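Local coordinates for thymocyte nuclear protein 1 (Leishmania major, PDB 2AR1) that is of unknown function but, as an EVE-domain protein of the PUA clan, may recognise modified bases in nucleic acids, at residues A[78-83]-A[121-126]. Sequence-based numbering, arbitrary orientation.
Sequences AGLAEV and ARWDTV
W123 lies with one face of its indole against the backbone of G79, where the antiparallel strands 76-89 and 113-128 run side by side. Followed outward, the tryptophan first sets CB 3.6 Å from A78 O. Its CG stands anti to its own carbonyl carbon (chi1 -70°), which brings it near A78 O and G79 CA. CD2 also faces G79 CA, which sits 4.0 Å from the centroid of the five-membered ring and almost on its normal, a CH-pi contact. CE2 comes up to L80 CG, NE1 passes L80 CG at 3.9 Å, and CZ2 meets L80 CD2 at 3.7 Å; the two side chains cross obliquely. I162 and N166 of helix 156-169 also touch the indole, and L163 touches L80, so both side chains join the sheet to that helix.

Glycine suits position 79 because a CB there would run into A121 O. Without one, G79 CA comes within 3.1 Å of that oxygen in a CA-H...O contact. The same A121 O accepts the N-H of L80 at 2.9 Å, while L80 O takes the N-H of A121, closing the hydrogen-bonded pair. The small methyl of A121 fits beside L80 CB, 4.0 Å away, on the face that carries the leucine. A78 O receives W123 N at 3.0 Å in a nearly straight bond (169°), and a water bridges this oxygen to W123 O. R122 NH1 also donates to W123 O, and its NE forms a salt bridge with D34. A78 O and W123 O thus each accept two hydrogen bonds and A121 O one, beside the G79 CA-H, so these oxygens are satisfied and the carbon-rich surfaces of indole and leucine can pack against the helix.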
ATOM      1  N   ALA A  78       0.401   2.045  -9.624  1.00 17.37           N
ATOM      2  CA  ALA A  78       0.012   0.977 -10.614  1.00 15.24           C
ATOM      3  C   ALA A  78      -1.474   0.601 -10.691  1.00 17.76           C
ATOM      4  O   ALA A  78      -1.953  -0.001 -11.658  1.00 16.93           O
ATOM      5  CB  ALA A  78       0.751  -0.241 -10.229  1.00 19.90           C
ATOM      6  N   GLY A  79      -2.192   0.995  -9.690  1.00 15.42           N
ATOM      7  CA  GLY A  79      -3.625   0.590  -9.541  1.00 14.60           C
ATOM      8  C   GLY A  79      -4.169   0.909  -8.201  1.00 16.74           C
ATOM      9  O   GLY A  79      -3.610   1.672  -7.437  1.00 15.67           O
ATOM     10  N   LEU A  80      -5.250   0.270  -7.907  1.00 16.88           N
ATOM     11  CA  LEU A  80      -6.065   0.558  -6.765  1.00 16.40           C
ATOM     12  C   LEU A  80      -6.463  -0.741  -6.069  1.00 18.74           C
ATOM     13  O   LEU A  80      -6.712  -1.778  -6.703  1.00 15.76           O
ATOM     14  CB  LEU A  80      -7.358   1.296  -7.202  1.00 17.30           C
ATOM     15  CG  LEU A  80      -7.203   2.655  -7.897  1.00 14.08           C
ATOM     16  CD1 LEU A  80      -8.535   3.251  -8.091  1.00 15.99           C
ATOM     17  CD2 LEU A  80      -6.384   3.592  -6.970  1.00 20.76           C
ATOM     18  N   ALA A  81      -6.501  -0.651  -4.734  1.00 16.36           N
ATOM     19  CA  ALA A  81      -7.022  -1.709  -3.911  1.00 18.05           C
ATOM     20  C   ALA A  81      -7.987  -1.137  -2.846  1.00 17.13           C
ATOM     21  O   ALA A  81      -8.224   0.083  -2.757  1.00 15.56           O
ATOM     22  CB  ALA A  81      -5.907  -2.482  -3.243  1.00 18.67           C
ATOM     23  N   GLU A  82      -8.489  -2.037  -2.044  1.00 20.74           N
ATOM     24  CA  GLU A  82      -9.466  -1.660  -0.978  1.00 19.53           C
ATOM     25  C   GLU A  82      -9.253  -2.547   0.231  1.00 18.71           C
ATOM     26  O   GLU A  82      -8.951  -3.689   0.091  1.00 17.54           O
ATOM     27  CB  GLU A  82     -10.874  -1.720  -1.482  1.00 22.40           C
ATOM     28  CG  GLU A  82     -11.873  -1.430  -0.455  1.00 22.21           C
ATOM     29  CD  GLU A  82     -13.294  -1.333  -1.036  1.00 30.29           C
ATOM     30  OE1 GLU A  82     -13.399  -0.869  -2.187  1.00 32.95           O
ATOM     31  OE2 GLU A  82     -14.302  -1.673  -0.323  1.00 30.88           O
ATOM     32  N   VAL A  83      -9.246  -1.973   1.438  1.00 15.57           N
ATOM     33  CA  VAL A  83      -9.065  -2.803   2.608  1.00 17.79           C
ATOM     34  C   VAL A  83     -10.321  -3.693   2.827  1.00 17.72           C
ATOM     35  O   VAL A  83     -11.489  -3.210   2.866  1.00 18.93           O
ATOM     36  CB  VAL A  83      -8.792  -1.905   3.864  1.00 17.90           C
ATOM     37  CG1 VAL A  83      -8.778  -2.725   5.161  1.00 17.57           C
ATOM     38  CG2 VAL A  83      -7.479  -1.134   3.635  1.00 18.84           C
ATOM     39  N   ALA A 121      -8.498  -1.946  -9.226  1.00 15.57           N
ATOM     40  CA  ALA A 121      -8.144  -1.492 -10.589  1.00 14.74           C
ATOM     41  C   ALA A 121      -6.659  -1.656 -10.929  1.00 16.88           C
ATOM     42  O   ALA A 121      -5.809  -1.530 -10.076  1.00 17.86           O
ATOM     43  CB  ALA A 121      -8.556  -0.110 -10.796  1.00 13.77           C
ATOM     44  N   ARG A 122      -6.415  -1.982 -12.218  1.00 15.45           N
ATOM     45  CA  ARG A 122      -5.105  -2.155 -12.760  1.00 16.38           C
ATOM     46  C   ARG A 122      -5.005  -1.071 -13.832  1.00 13.77           C
ATOM     47  O   ARG A 122      -5.777  -1.095 -14.798  1.00 15.83           O
ATOM     48  CB  ARG A 122      -4.931  -3.550 -13.362  1.00 18.09           C
ATOM     49  CG  ARG A 122      -3.480  -4.011 -13.659  1.00 19.51           C
ATOM     50  CD  ARG A 122      -2.725  -3.239 -14.681  1.00 21.72           C
ATOM     51  NE  ARG A 122      -1.553  -4.024 -15.007  1.00 18.08           N
ATOM     52  CZ  ARG A 122      -0.618  -3.646 -15.863  1.00 13.89           C
ATOM     53  NH1 ARG A 122      -0.728  -2.481 -16.466  1.00 17.40           N
ATOM     54  NH2 ARG A 122       0.402  -4.435 -16.145  1.00 20.08           N
ATOM     55  N   TRP A 123      -4.124  -0.104 -13.671  1.00 15.75           N
ATOM     56  CA  TRP A 123      -4.120   0.999 -14.567  1.00 12.95           C
ATOM     57  C   TRP A 123      -3.280   0.602 -15.798  1.00 13.91           C
ATOM     58  O   TRP A 123      -2.270  -0.141 -15.678  1.00 15.41           O
ATOM     59  CB  TRP A 123      -3.575   2.251 -13.919  1.00 15.87           C
ATOM     60  CG  TRP A 123      -4.475   2.805 -12.904  1.00 13.01           C
ATOM     61  CD1 TRP A 123      -5.784   2.404 -12.655  1.00 15.33           C
ATOM     62  CD2 TRP A 123      -4.186   3.891 -11.978  1.00 18.55           C
ATOM     63  NE1 TRP A 123      -6.296   3.178 -11.611  1.00 18.31           N
ATOM     64  CE2 TRP A 123      -5.352   4.100 -11.216  1.00 19.26           C
ATOM     65  CE3 TRP A 123      -3.061   4.741 -11.768  1.00 15.65           C
ATOM     66  CZ2 TRP A 123      -5.426   5.134 -10.237  1.00 16.68           C
ATOM     67  CZ3 TRP A 123      -3.132   5.745 -10.743  1.00 14.82           C
ATOM     68  CH2 TRP A 123      -4.322   5.918 -10.030  1.00 18.22           C
ATOM     69  N   ASP A 124      -3.612   1.123 -16.971  1.00 18.19           N
ATOM     70  CA  ASP A 124      -2.938   0.686 -18.213  1.00 17.48           C
ATOM     71  C   ASP A 124      -1.412   0.901 -18.220  1.00 17.23           C
ATOM     72  O   ASP A 124      -0.645   0.105 -18.771  1.00 18.20           O
ATOM     73  CB  ASP A 124      -3.539   1.372 -19.441  1.00 16.00           C
ATOM     74  CG  ASP A 124      -5.003   1.051 -19.728  1.00 20.77           C
ATOM     75  OD1 ASP A 124      -5.718   0.328 -18.988  1.00 15.36           O
ATOM     76  OD2 ASP A 124      -5.432   1.677 -20.720  1.00 22.67           O
ATOM     77  N   THR A 125      -0.978   2.021 -17.637  1.00 16.35           N
ATOM     78  CA  THR A 125       0.431   2.297 -17.471  1.00 19.60           C
ATOM     79  C   THR A 125       0.528   2.909 -16.095  1.00 17.92           C
ATOM     80  O   THR A 125      -0.475   3.443 -15.547  1.00 16.80           O
ATOM     81  CB  THR A 125       0.982   3.251 -18.508  1.00 23.57           C
ATOM     82  OG1 THR A 125       0.302   4.507 -18.418  1.00 30.71           O
ATOM     83  CG2 THR A 125       0.778   2.662 -19.886  1.00 28.20           C
ATOM     84  N   VAL A 126       1.669   2.702 -15.492  1.00 16.75           N
ATOM     85  CA  VAL A 126       1.924   3.239 -14.165  1.00 19.52           C
ATOM     86  C   VAL A 126       1.882   4.757 -14.257  1.00 20.44           C
ATOM     87  O   VAL A 126       2.306   5.377 -15.223  1.00 18.34           O
ATOM     88  CB  VAL A 126       3.282   2.782 -13.643  1.00 20.30           C
ATOM     89  CG1 VAL A 126       3.607   3.416 -12.289  1.00 24.99           C
ATOM     90  CG2 VAL A 126       3.362   1.312 -13.434  1.00 25.72           C
TER
HETATM   91  O   HOH W   1      -0.118  -0.395 -13.752  1.00 22.67           O